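Local coordinates for protein phosphate transporter (Thermotoga maritima MSB8, PDB 6L85) that probably imports inorganic phosphate across the cell membrane by coupling its uptake to sodium ions, at residues G118-G123 with T388-Y393; S251-A256 with S329-V334. All blocks are in the same frame, centred on the assembly; numbering follows the deposited sequence.

Contact 1. Residues G118-G123 with T388-Y393; sequences GLVAVG and TSAAVY
Val120 and Ala390 mark the nearest backbone approach, with 5.8 Å between Val120 CA and Ala390 CA, where the C-terminal end of helix 106-121 meets the C-terminal half of helix 368-400. No hydrogen bond joins the two segments, and the contact is apolar. Val120 carries most of it and spreads its two methyls over two partners. CG2 meets the methyl of Ala390, with Val120 CG2 3.3 Å from Ala390 CB, shorter than two methyls usually allow, so the packing is tight here. CG1 lies roughly anti to the backbone N (chi1 157°), which carries it to the ring of Tyr393. It comes in at the ring edge, near the ring plane, with Val120 CG1 3.7 Å from Tyr393 CD2. The two side chains slide past each other in opposite directions. Further along the ring, toward its hydroxyl end, the methyl of Ala121 approaches obliquely, with Ala121 CB 3.8 Å from Tyr393 CE2 and 4.0 Å from Tyr393 OH. Tyr393 CG is also anti to its own N (chi1 175°), and the ring reaches across to the last turn of helix 106-121. Its hydroxyl is hydrogen-bonded to Glu78 OE1. A leucine in place of the tyrosine has no hydroxyl for Glu78 and would probably leave that carboxylate without this mate and a gap beside Val120 and Ala121. The contact sits at the end of helix 106-121, while helix 368-400 runs on. Phe117 packs edge-to-face with the Tyr393 ring, Ser389 OG bonds to Gly113 O, and helix 76-99 touches Tyr393 through Ser85, so three helices meet here.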
loop_
_atom_site.group_PDB
_atom_site.type_symbol
_atom_site.label_atom_id
_atom_site.label_comp_id
_atom_site.label_asym_id
_atom_site.label_seq_id
_atom_site.Cartn_x
_atom_site.Cartn_y
_atom_site.Cartn_z
ATOM N N GLY B 118 21.183 -0.406 31.819
ATOM C CA GLY B 118 21.344 -1.742 32.378
ATOM C C GLY B 118 22.584 -1.873 33.245
ATOM O O GLY B 118 22.565 -2.560 34.269
ATOM N N LEU B 119 23.680 -1.218 32.841
ATOM C CA LEU B 119 24.928 -1.290 33.596
ATOM C C LEU B 119 24.821 -0.548 34.919
ATOM O O LEU B 119 25.324 -1.020 35.943
ATOM C CB LEU B 119 26.090 -0.733 32.767
ATOM C CG LEU B 119 26.380 -1.573 31.527
ATOM C CD1 LEU B 119 27.187 -0.783 30.509
ATOM C CD2 LEU B 119 27.067 -2.904 31.890
ATOM N N VAL B 120 24.176 0.616 34.924
ATOM C CA VAL B 120 24.075 1.351 36.181
ATOM C C VAL B 120 23.071 0.702 37.123
ATOM O O VAL B 120 23.217 0.780 38.350
ATOM C CB VAL B 120 23.732 2.823 35.904
ATOM C CG1 VAL B 120 23.070 3.473 37.114
ATOM C CG2 VAL B 120 24.988 3.544 35.604
ATOM N N ALA B 121 22.044 0.045 36.585
ATOM C CA ALA B 121 21.018 -0.502 37.464
ATOM C C ALA B 121 21.453 -1.830 38.066
ATOM O O ALA B 121 21.189 -2.103 39.241
ATOM C CB ALA B 121 19.697 -0.663 36.702
ATOM N N VAL B 122 22.122 -2.667 37.282
ATOM C CA VAL B 122 22.430 -4.024 37.718
ATOM C C VAL B 122 23.894 -4.400 37.529
ATOM O O VAL B 122 24.382 -5.328 38.198
ATOM C CB VAL B 122 21.497 -5.017 36.977
ATOM C CG1 VAL B 122 21.914 -6.464 37.155
ATOM C CG2 VAL B 122 20.079 -4.842 37.464
ATOM N N GLY B 123 24.670 -3.693 36.721
ATOM C CA GLY B 123 26.051 -4.081 36.493
ATOM C C GLY B 123 26.184 -4.980 35.283
ATOM O O GLY B 123 25.262 -5.134 34.477
ATOM N N THR B 388 25.472 9.116 29.100
ATOM C CA THR B 388 24.410 10.094 29.312
ATOM C C THR B 388 23.162 9.434 29.887
ATOM O O THR B 388 22.493 10.000 30.755
ATOM C CB THR B 388 24.087 10.794 27.988
ATOM O OG1 THR B 388 25.289 11.333 27.421
ATOM C CG2 THR B 388 23.070 11.903 28.180
ATOM N N SER B 389 22.836 8.235 29.410
ATOM C CA SER B 389 21.673 7.505 29.904
ATOM C C SER B 389 21.873 7.074 31.353
ATOM O O SER B 389 20.963 7.197 32.178
ATOM C CB SER B 389 21.416 6.293 29.000
ATOM O OG SER B 389 20.327 5.523 29.467
ATOM N N ALA B 390 23.061 6.556 31.672
ATOM C CA ALA B 390 23.398 6.240 33.057
ATOM C C ALA B 390 23.229 7.461 33.951
ATOM O O ALA B 390 22.621 7.384 35.030
ATOM C CB ALA B 390 24.835 5.717 33.120
ATOM N N ALA B 391 23.747 8.608 33.507
ATOM C CA ALA B 391 23.645 9.828 34.300
ATOM C C ALA B 391 22.195 10.238 34.502
ATOM O O ALA B 391 21.791 10.592 35.617
ATOM C CB ALA B 391 24.429 10.950 33.623
ATOM N N VAL B 392 21.397 10.231 33.426
ATOM C CA VAL B 392 19.990 10.609 33.559
ATOM C C VAL B 392 19.276 9.658 34.506
ATOM O O VAL B 392 18.470 10.076 35.344
ATOM C CB VAL B 392 19.293 10.645 32.182
ATOM C CG1 VAL B 392 17.775 10.786 32.364
ATOM C CG2 VAL B 392 19.838 11.786 31.332
ATOM N N TYR B 393 19.570 8.363 34.400
ATOM C CA TYR B 393 18.871 7.386 35.217
ATOM C C TYR B 393 19.201 7.570 36.693
ATOM O O TYR B 393 18.303 7.558 37.539
ATOM C CB TYR B 393 19.226 5.978 34.754
ATOM C CG TYR B 393 18.629 4.903 35.627
ATOM C CD1 TYR B 393 17.249 4.739 35.702
ATOM C CD2 TYR B 393 19.439 4.046 36.373
ATOM C CE1 TYR B 393 16.688 3.754 36.492
ATOM C CE2 TYR B 393 18.884 3.052 37.173
ATOM C CZ TYR B 393 17.505 2.920 37.229
ATOM O OH TYR B 393 16.912 1.952 38.001
#

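Contact 2. Residues S251-A256 with S329-V334; sequences SFSHGA and STATTV
Ser253 faces helix 320-339 and packs against Ala331 and Val334. Its CB comes first: Ser253 CB is 3.6 Å from Ala331 O and 3.9 Å from Val334 CG1. OG then sits between the backbone N and the carbonyl carbon (chi1 77°). Ser253 OG lies 3.5 Å from Ala331 CA and 3.7 Å from Val334 CG1. These are packing contacts. The polar need of OG is met within its own helix, by a hydrogen bond with Val250 O. The small Ser253 and Ala331 are consistent with the close backbones, with Ser253 CA and Ala331 CA 5.5 Å apart. Val334, about one turn further along the same helix as Ala331, packs beside it. Its CG1, anti to the backbone N, is pressed against the serine carbonyl, with Val334 CG1 3.2 Å from Ser253 O. The axes of segments 251-256 and 329-334 approach to 8.6 Å and run in nearly the same direction, at 28°. No hydrogen bond crosses between the segments. The next residue, His254, hydrogen-bonds to Glu49 and Asp22. Asp22 is itself a ligand of a bound sodium ion, and the His254 side chain is about 4 Å from a bound phosphate ion. This is close packing of two buried transmembrane helices, with small residues, Ser253 and Ala331, at the closest point and Val334 beside them. It lies in the core of a phosphate transporter family protein, beside bound sodium and a phosphate ion that may mark the substrate site.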
loop_
_atom_site.group_PDB
_atom_site.type_symbol
_atom_site.label_atom_id
_atom_site.label_comp_id
_atom_site.label_asym_id
_atom_site.label_seq_id
_atom_site.Cartn_x
_atom_site.Cartn_y
_atom_site.Cartn_z
ATOM N N SER B 251 13.053 4.166 2.156
ATOM C CA SER B 251 12.231 4.808 3.189
ATOM C C SER B 251 11.397 3.801 3.974
ATOM O O SER B 251 11.290 3.875 5.206
ATOM C CB SER B 251 11.289 5.816 2.541
ATOM O OG SER B 251 11.850 7.100 2.549
ATOM N N PHE B 252 10.728 2.908 3.244
ATOM C CA PHE B 252 9.940 1.844 3.844
ATOM C C PHE B 252 10.804 0.988 4.761
ATOM O O PHE B 252 10.434 0.713 5.914
ATOM C CB PHE B 252 9.328 0.997 2.720
ATOM C CG PHE B 252 8.478 -0.156 3.196
ATOM C CD1 PHE B 252 9.055 -1.374 3.538
ATOM C CD2 PHE B 252 7.097 -0.030 3.275
ATOM C CE1 PHE B 252 8.275 -2.447 3.969
ATOM C CE2 PHE B 252 6.300 -1.105 3.703
ATOM C CZ PHE B 252 6.894 -2.307 4.047
ATOM N N SER B 253 11.957 0.540 4.247
ATOM C CA SER B 253 12.797 -0.356 5.035
ATOM C C SER B 253 13.388 0.376 6.236
ATOM O O SER B 253 13.589 -0.217 7.297
ATOM C CB SER B 253 13.884 -0.951 4.144
ATOM O OG SER B 253 14.890 0.007 3.942
ATOM N N HIS B 254 13.572 1.685 6.108
ATOM C CA HIS B 254 14.058 2.474 7.227
ATOM C C HIS B 254 13.017 2.550 8.339
ATOM O O HIS B 254 13.348 2.374 9.521
ATOM C CB HIS B 254 14.446 3.879 6.768
ATOM C CG HIS B 254 14.858 4.743 7.904
ATOM N ND1 HIS B 254 13.975 5.564 8.565
ATOM C CD2 HIS B 254 16.037 4.849 8.560
ATOM C CE1 HIS B 254 14.594 6.156 9.572
ATOM N NE2 HIS B 254 15.845 5.724 9.600
ATOM N N GLY B 255 11.762 2.859 7.983
ATOM C CA GLY B 255 10.690 2.807 8.970
ATOM C C GLY B 255 10.596 1.449 9.641
ATOM O O GLY B 255 10.472 1.363 10.862
ATOM N N ALA B 256 10.745 0.378 8.851
ATOM C CA ALA B 256 10.628 -0.975 9.378
ATOM C C ALA B 256 11.728 -1.289 10.410
ATOM O O ALA B 256 11.447 -1.847 11.480
ATOM C CB ALA B 256 10.654 -1.973 8.222
ATOM N N SER B 329 20.242 -1.887 -2.822
ATOM C CA SER B 329 21.051 -2.724 -1.938
ATOM C C SER B 329 20.851 -2.347 -0.480
ATOM O O SER B 329 20.817 -3.224 0.392
ATOM C CB SER B 329 22.531 -2.612 -2.311
ATOM O OG SER B 329 22.694 -2.856 -3.701
ATOM N N THR B 330 20.749 -1.045 -0.193
ATOM C CA THR B 330 20.502 -0.600 1.169
ATOM C C THR B 330 19.183 -1.147 1.692
ATOM O O THR B 330 19.121 -1.720 2.790
ATOM C CB THR B 330 20.477 0.919 1.210
ATOM O OG1 THR B 330 21.757 1.400 0.818
ATOM C CG2 THR B 330 20.135 1.405 2.619
ATOM N N ALA B 331 18.119 -0.981 0.904
ATOM C CA ALA B 331 16.789 -1.365 1.349
ATOM C C ALA B 331 16.694 -2.865 1.539
ATOM O O ALA B 331 16.107 -3.332 2.525
ATOM C CB ALA B 331 15.738 -0.881 0.350
ATOM N N THR B 332 17.270 -3.631 0.611
ATOM C CA THR B 332 17.301 -5.087 0.757
ATOM C C THR B 332 18.032 -5.507 2.027
ATOM O O THR B 332 17.521 -6.321 2.810
ATOM C CB THR B 332 17.973 -5.713 -0.461
ATOM O OG1 THR B 332 17.345 -5.207 -1.644
ATOM C CG2 THR B 332 17.864 -7.246 -0.405
ATOM N N THR B 333 19.241 -4.973 2.244
ATOM C CA THR B 333 19.976 -5.307 3.456
ATOM C C THR B 333 19.141 -5.015 4.699
ATOM O O THR B 333 19.048 -5.846 5.617
ATOM C CB THR B 333 21.293 -4.524 3.496
ATOM O OG1 THR B 333 22.032 -4.785 2.300
ATOM C CG2 THR B 333 22.136 -4.931 4.712
ATOM N N VAL B 334 18.510 -3.838 4.726
ATOM C CA VAL B 334 17.841 -3.368 5.931
ATOM C C VAL B 334 16.568 -4.176 6.182
ATOM O O VAL B 334 16.267 -4.533 7.320
ATOM C CB VAL B 334 17.569 -1.851 5.818
ATOM C CG1 VAL B 334 16.559 -1.375 6.890
ATOM C CG2 VAL B 334 18.886 -1.058 5.916
#

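Contact 1 and contact 2 do not touch: their centres are 31 Å apart and their nearest atoms about 20 Å apart. Along the chain, contact 2 is nested inside the long, mostly helical span between the segments of contact 1. The two differ in depth. Contact 2 is buried, its centre about 6 Å from the centre of the chain, and the Val334 side chain is about 6 Å from a bound sodium ion. The centre of contact 1 is about 26 Å from that of the chain and the contact is only partly buried, with the Val120 side chain about 4 Å from a bound di(hydroxyethyl)ether, probably from the crystallisation liquor. Contact 2 therefore belongs to the ion-binding core, while contact 1 joins the end of helix 106-121 to the flank of helix 368-400.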